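Local coordinates for metal-dependent phosphohydrolase, HDOD domain-containing (Geobacter sulfurreducens, PDB 3HC1), which is of uncharacterised function but binds a pair of iron ions in an HD-type site and is probably a metal-dependent phosphohydrolase, at residues F139-D153 with A228-Y240. Numbering follows the deposited sequence.
With FE (Fe (III) ion), chain C; FE (Fe (III) ion), chain B.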
loop_
_atom_site.group_PDB
_atom_site.type_symbol
_atom_site.label_atom_id
_atom_site.label_comp_id
_atom_site.label_asym_id
_atom_site.label_seq_id
_atom_site.Cartn_x
_atom_site.Cartn_y
_atom_site.Cartn_z
ATOM N N PHE A 139 -13.403 -1.751 11.168
ATOM C CA PHE A 139 -13.093 -0.391 10.745
ATOM C C PHE A 139 -14.089 -0.010 9.631
ATOM O O PHE A 139 -14.311 -0.768 8.695
ATOM C CB PHE A 139 -11.631 -0.276 10.282
ATOM C CG PHE A 139 -11.215 1.105 9.978
ATOM C CD1 PHE A 139 -10.873 1.976 10.995
ATOM C CD2 PHE A 139 -11.200 1.577 8.679
ATOM C CE1 PHE A 139 -10.494 3.286 10.708
ATOM C CE2 PHE A 139 -10.839 2.888 8.392
ATOM C CZ PHE A 139 -10.479 3.739 9.411
ATOM N N LEU A 140 -14.749 1.133 9.779
ATOM C CA LEU A 140 -15.897 1.497 8.918
ATOM C C LEU A 140 -15.666 1.768 7.399
ATOM O O LEU A 140 -16.564 1.555 6.557
ATOM C CB LEU A 140 -16.667 2.687 9.562
ATOM C CG LEU A 140 -17.572 2.267 10.737
ATOM C CD1 LEU A 140 -18.497 3.430 11.240
ATOM C CD2 LEU A 140 -18.433 1.052 10.370
ATOM N N ASN A 141 -14.504 2.250 7.030
ATOM C CA ASN A 141 -14.252 2.517 5.621
ATOM C C ASN A 141 -12.980 1.798 5.218
ATOM O O ASN A 141 -11.924 2.428 5.144
ATOM C CB ASN A 141 -14.139 4.027 5.400
ATOM C CG ASN A 141 -15.480 4.735 5.486
ATOM O OD1 ASN A 141 -15.743 5.470 6.433
ATOM N ND2 ASN A 141 -16.340 4.510 4.493
ATOM N N PRO A 142 -13.064 0.469 4.990
ATOM C CA PRO A 142 -11.840 -0.311 4.730
ATOM C C PRO A 142 -11.132 0.016 3.411
ATOM O O PRO A 142 -9.923 -0.249 3.291
ATOM C CB PRO A 142 -12.315 -1.762 4.726
ATOM C CG PRO A 142 -13.854 -1.703 4.646
ATOM C CD PRO A 142 -14.275 -0.378 5.128
ATOM N N VAL A 143 -11.836 0.563 2.417
ATOM C CA VAL A 143 -11.153 0.972 1.195
ATOM C C VAL A 143 -10.056 2.031 1.477
ATOM O O VAL A 143 -9.038 2.043 0.809
ATOM C CB VAL A 143 -12.141 1.344 0.032
ATOM C CG1 VAL A 143 -11.362 1.765 -1.229
ATOM C CG2 VAL A 143 -13.022 0.120 -0.321
ATOM N N ASN A 144 -10.260 2.900 2.476
ATOM C CA ASN A 144 -9.265 3.916 2.876
ATOM C C ASN A 144 -7.968 3.259 3.381
ATOM O O ASN A 144 -6.870 3.748 3.107
ATOM C CB ASN A 144 -9.771 4.803 4.007
ATOM C CG ASN A 144 -10.951 5.645 3.617
ATOM O OD1 ASN A 144 -11.800 5.230 2.851
ATOM N ND2 ASN A 144 -11.021 6.813 4.178
ATOM N N VAL A 145 -8.125 2.118 4.027
ATOM C CA VAL A 145 -6.968 1.356 4.502
ATOM C C VAL A 145 -6.295 0.686 3.318
ATOM O O VAL A 145 -5.074 0.580 3.260
ATOM C CB VAL A 145 -7.363 0.287 5.544
ATOM C CG1 VAL A 145 -6.149 -0.394 6.127
ATOM C CG2 VAL A 145 -8.181 0.898 6.670
ATOM N N TYR A 146 -7.090 0.138 2.417
ATOM C CA TYR A 146 -6.560 -0.456 1.207
ATOM C C TYR A 146 -5.667 0.557 0.428
ATOM O O TYR A 146 -4.544 0.237 0.032
ATOM C CB TYR A 146 -7.679 -0.956 0.296
ATOM C CG TYR A 146 -7.178 -1.598 -0.990
ATOM C CD1 TYR A 146 -6.972 -0.835 -2.122
ATOM C CD2 TYR A 146 -6.938 -2.957 -1.074
ATOM C CE1 TYR A 146 -6.524 -1.375 -3.287
ATOM C CE2 TYR A 146 -6.485 -3.529 -2.301
ATOM C CZ TYR A 146 -6.268 -2.725 -3.376
ATOM O OH TYR A 146 -5.849 -3.239 -4.572
ATOM N N VAL A 147 -6.199 1.745 0.198
ATOM C CA VAL A 147 -5.513 2.766 -0.589
ATOM C C VAL A 147 -4.214 3.205 0.149
ATOM O O VAL A 147 -3.183 3.243 -0.487
ATOM C CB VAL A 147 -6.438 3.968 -0.902
ATOM C CG1 VAL A 147 -5.637 5.188 -1.351
ATOM C CG2 VAL A 147 -7.488 3.586 -1.975
ATOM N N ALA A 148 -4.262 3.447 1.474
ATOM C CA ALA A 148 -3.054 3.778 2.272
ATOM C C ALA A 148 -1.991 2.685 2.119
ATOM O O ALA A 148 -0.802 2.984 1.961
ATOM C CB ALA A 148 -3.372 4.046 3.734
ATOM N N GLY A 149 -2.442 1.431 2.129
ATOM C CA GLY A 149 -1.559 0.259 2.000
ATOM C C GLY A 149 -0.855 0.159 0.669
ATOM O O GLY A 149 0.370 -0.024 0.581
ATOM N N LEU A 150 -1.637 0.301 -0.397
ATOM C CA LEU A 150 -1.071 0.217 -1.746
ATOM C C LEU A 150 -0.065 1.340 -2.001
ATOM O O LEU A 150 0.845 1.163 -2.818
ATOM C CB LEU A 150 -2.192 0.265 -2.787
ATOM C CG LEU A 150 -1.865 -0.157 -4.220
ATOM C CD1 LEU A 150 -1.085 -1.436 -4.326
ATOM C CD2 LEU A 150 -3.185 -0.291 -5.007
ATOM N N LEU A 151 -0.203 2.489 -1.302
ATOM C CA LEU A 151 0.681 3.615 -1.518
ATOM C C LEU A 151 1.834 3.685 -0.517
ATOM O O LEU A 151 2.650 4.612 -0.587
ATOM C CB LEU A 151 -0.087 4.948 -1.421
ATOM C CG LEU A 151 -1.140 5.141 -2.535
ATOM C CD1 LEU A 151 -1.987 6.352 -2.226
ATOM C CD2 LEU A 151 -0.367 5.305 -3.853
ATOM N N HIS A 152 1.869 2.772 0.460
ATOM C CA HIS A 152 2.802 2.915 1.601
ATOM C C HIS A 152 4.304 3.067 1.243
ATOM O O HIS A 152 5.035 3.847 1.845
ATOM C CB HIS A 152 2.578 1.854 2.681
ATOM C CG HIS A 152 3.277 0.542 2.408
ATOM N ND1 HIS A 152 2.824 -0.339 1.455
ATOM C CD2 HIS A 152 4.379 -0.033 2.953
ATOM C CE1 HIS A 152 3.641 -1.374 1.385
ATOM N NE2 HIS A 152 4.575 -1.227 2.300
ATOM N N ASP A 153 4.724 2.286 0.249
ATOM C CA ASP A 153 6.059 2.286 -0.262
ATOM C C ASP A 153 6.245 3.074 -1.553
ATOM O O ASP A 153 7.216 2.834 -2.302
ATOM C CB ASP A 153 6.512 0.832 -0.448
ATOM C CG ASP A 153 7.067 0.238 0.848
ATOM O OD1 ASP A 153 7.367 1.037 1.768
ATOM O OD2 ASP A 153 7.170 -1.003 0.949
ATOM N N ALA A 228 -5.054 6.398 15.138
ATOM C CA ALA A 228 -4.046 5.995 14.160
ATOM C C ALA A 228 -4.288 4.576 13.636
ATOM O O ALA A 228 -3.326 3.870 13.318
ATOM C CB ALA A 228 -2.642 6.146 14.799
ATOM N N ALA A 229 -5.572 4.200 13.450
ATOM C CA ALA A 229 -6.004 2.846 12.982
ATOM C C ALA A 229 -5.446 2.528 11.632
ATOM O O ALA A 229 -4.849 1.479 11.475
ATOM C CB ALA A 229 -7.499 2.677 12.948
ATOM N N ILE A 230 -5.557 3.430 10.658
ATOM C CA ILE A 230 -5.094 3.108 9.315
ATOM C C ILE A 230 -3.598 2.829 9.292
ATOM O O ILE A 230 -3.181 1.840 8.725
ATOM C CB ILE A 230 -5.485 4.202 8.265
ATOM C CG1 ILE A 230 -7.035 4.297 8.137
ATOM C CG2 ILE A 230 -4.876 3.851 6.920
ATOM C CD1 ILE A 230 -7.562 5.507 7.370
ATOM N N VAL A 231 -2.804 3.703 9.905
ATOM C CA VAL A 231 -1.372 3.565 9.921
ATOM C C VAL A 231 -1.012 2.247 10.620
ATOM O O VAL A 231 -0.179 1.483 10.128
ATOM C CB VAL A 231 -0.630 4.689 10.691
ATOM C CG1 VAL A 231 0.897 4.509 10.428
ATOM C CG2 VAL A 231 -1.103 6.083 10.283
ATOM N N ALA A 232 -1.660 1.991 11.764
ATOM C CA ALA A 232 -1.421 0.785 12.522
ATOM C C ALA A 232 -1.692 -0.461 11.658
ATOM O O ALA A 232 -0.880 -1.402 11.666
ATOM C CB ALA A 232 -2.261 0.800 13.806
HETATM N N MSE A 233 -2.787 -0.424 10.870
HETATM C CA MSE A 233 -3.165 -1.519 9.978
HETATM C C MSE A 233 -2.137 -1.787 8.895
HETATM O O MSE A 233 -1.767 -2.955 8.609
HETATM C CB MSE A 233 -4.612 -1.291 9.389
HETATM C CG MSE A 233 -5.649 -1.613 10.511
HETATM SE SE MSE A 233 -7.342 -0.922 9.979
HETATM C CE MSE A 233 -7.981 -0.860 11.821
ATOM N N VAL A 234 -1.673 -0.711 8.291
ATOM C CA VAL A 234 -0.699 -0.817 7.178
ATOM C C VAL A 234 0.667 -1.176 7.744
ATOM O O VAL A 234 1.395 -1.980 7.119
ATOM C CB VAL A 234 -0.665 0.489 6.353
ATOM C CG1 VAL A 234 0.592 0.566 5.341
ATOM C CG2 VAL A 234 -2.039 0.732 5.639
ATOM N N ALA A 235 1.051 -0.612 8.897
ATOM C CA ALA A 235 2.355 -1.006 9.488
ATOM C C ALA A 235 2.358 -2.477 9.791
ATOM O O ALA A 235 3.359 -3.147 9.504
ATOM C CB ALA A 235 2.735 -0.234 10.784
ATOM N N PHE A 236 1.265 -2.992 10.395
ATOM C CA PHE A 236 1.176 -4.440 10.650
ATOM C C PHE A 236 1.257 -5.241 9.356
ATOM O O PHE A 236 2.053 -6.200 9.233
ATOM C CB PHE A 236 -0.066 -4.853 11.472
ATOM C CG PHE A 236 -0.175 -6.313 11.674
ATOM C CD1 PHE A 236 -0.729 -7.110 10.707
ATOM C CD2 PHE A 236 0.396 -6.906 12.794
ATOM C CE1 PHE A 236 -0.770 -8.455 10.845
ATOM C CE2 PHE A 236 0.354 -8.263 12.942
ATOM C CZ PHE A 236 -0.223 -9.037 11.977
ATOM N N ALA A 237 0.453 -4.849 8.378
ATOM C CA ALA A 237 0.431 -5.553 7.096
ATOM C C ALA A 237 1.805 -5.582 6.408
ATOM O O ALA A 237 2.176 -6.591 5.800
ATOM C CB ALA A 237 -0.668 -5.004 6.163
ATOM N N ASP A 238 2.575 -4.518 6.540
ATOM C CA ASP A 238 3.875 -4.467 5.927
ATOM C C ASP A 238 4.825 -5.456 6.601
ATOM O O ASP A 238 5.494 -6.253 5.934
ATOM C CB ASP A 238 4.462 -3.051 5.960
ATOM C CG ASP A 238 5.887 -3.034 5.538
ATOM O OD1 ASP A 238 6.126 -3.457 4.409
ATOM O OD2 ASP A 238 6.781 -2.660 6.320
ATOM N N GLU A 239 4.894 -5.404 7.926
ATOM C CA GLU A 239 5.720 -6.340 8.671
ATOM C C GLU A 239 5.307 -7.817 8.412
ATOM O O GLU A 239 6.157 -8.690 8.179
ATOM C CB GLU A 239 5.764 -5.983 10.171
ATOM C CG GLU A 239 6.859 -6.775 10.885
ATOM C CD GLU A 239 7.251 -6.222 12.202
ATOM O OE1 GLU A 239 6.453 -5.453 12.716
ATOM O OE2 GLU A 239 8.364 -6.519 12.703
ATOM N N TYR A 240 4.003 -8.065 8.354
ATOM C CA TYR A 240 3.479 -9.382 8.077
ATOM C C TYR A 240 3.959 -9.879 6.709
ATOM O O TYR A 240 4.539 -10.963 6.612
ATOM C CB TYR A 240 1.941 -9.421 8.130
ATOM C CG TYR A 240 1.424 -10.794 7.831
ATOM C CD1 TYR A 240 1.210 -11.216 6.521
ATOM C CD2 TYR A 240 1.206 -11.701 8.850
ATOM C CE1 TYR A 240 0.795 -12.489 6.268
ATOM C CE2 TYR A 240 0.801 -12.965 8.601
ATOM C CZ TYR A 240 0.578 -13.365 7.331
ATOM O OH TYR A 240 0.184 -14.660 7.124
HETATM FE FE FE C . 6.703 -2.085 2.717
HETATM FE FE FE B . 8.368 0.626 3.645
HETATM O O HOH W 1 7.210 -0.787 4.135
#
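H152 and D238 meet through an iron(III) ion: H152 NE2 binds it at 2.3 Å and D238 OD1 at 2.2 Å, with imidazole and carboxylate planes 52° apart. D153 takes the same ion through OD2 and a second iron through OD1, so its carboxylate bridges the pair, as does a water. H122 and E249 complete the first site; E249 also reaches the second, which H193, H217 and H218 fill. H122, the H152-D153 pair and D238 form the H...HD...D motif of the HD superfamily.

The H152 ring is held at its edge: ND1 donates to G149 O at 2.6 Å, close to the ring plane and in the carbonyl plane. That oxygen also accepts from H152 N. A chi1 of 84° turns the ring back toward G149 O, letting ND1 donate there while NE2 faces the iron. D153 CB lies over one ring face.

Away from the metals, helices 142-150 and 229-240 cross at -51° with 9.4 Å between axes. V234 CG2 rests on the G149 backbone, 3.6 Å from its N, while CG1 lies against H152 CB. A148 CB meets I230 CG2 at 3.5 Å. V145 CG1 packs on M233 CB, and its CG2 reaches both I230 CG1 and the selenium of selenomethionine M233. At the far end F139 closes the interface, its CZ 3.7 Å from I230 CG1, with M233 SE 4.9 Å from the ring centroid in an oblique Met-aromatic contact.

Apolar side chains pack between the helices and metal ligands join them at one end, where the cation probably offsets repulsion between the D153 and D238 carboxylates, and donation to G149 O would probably make H152 a more electron-rich ligand.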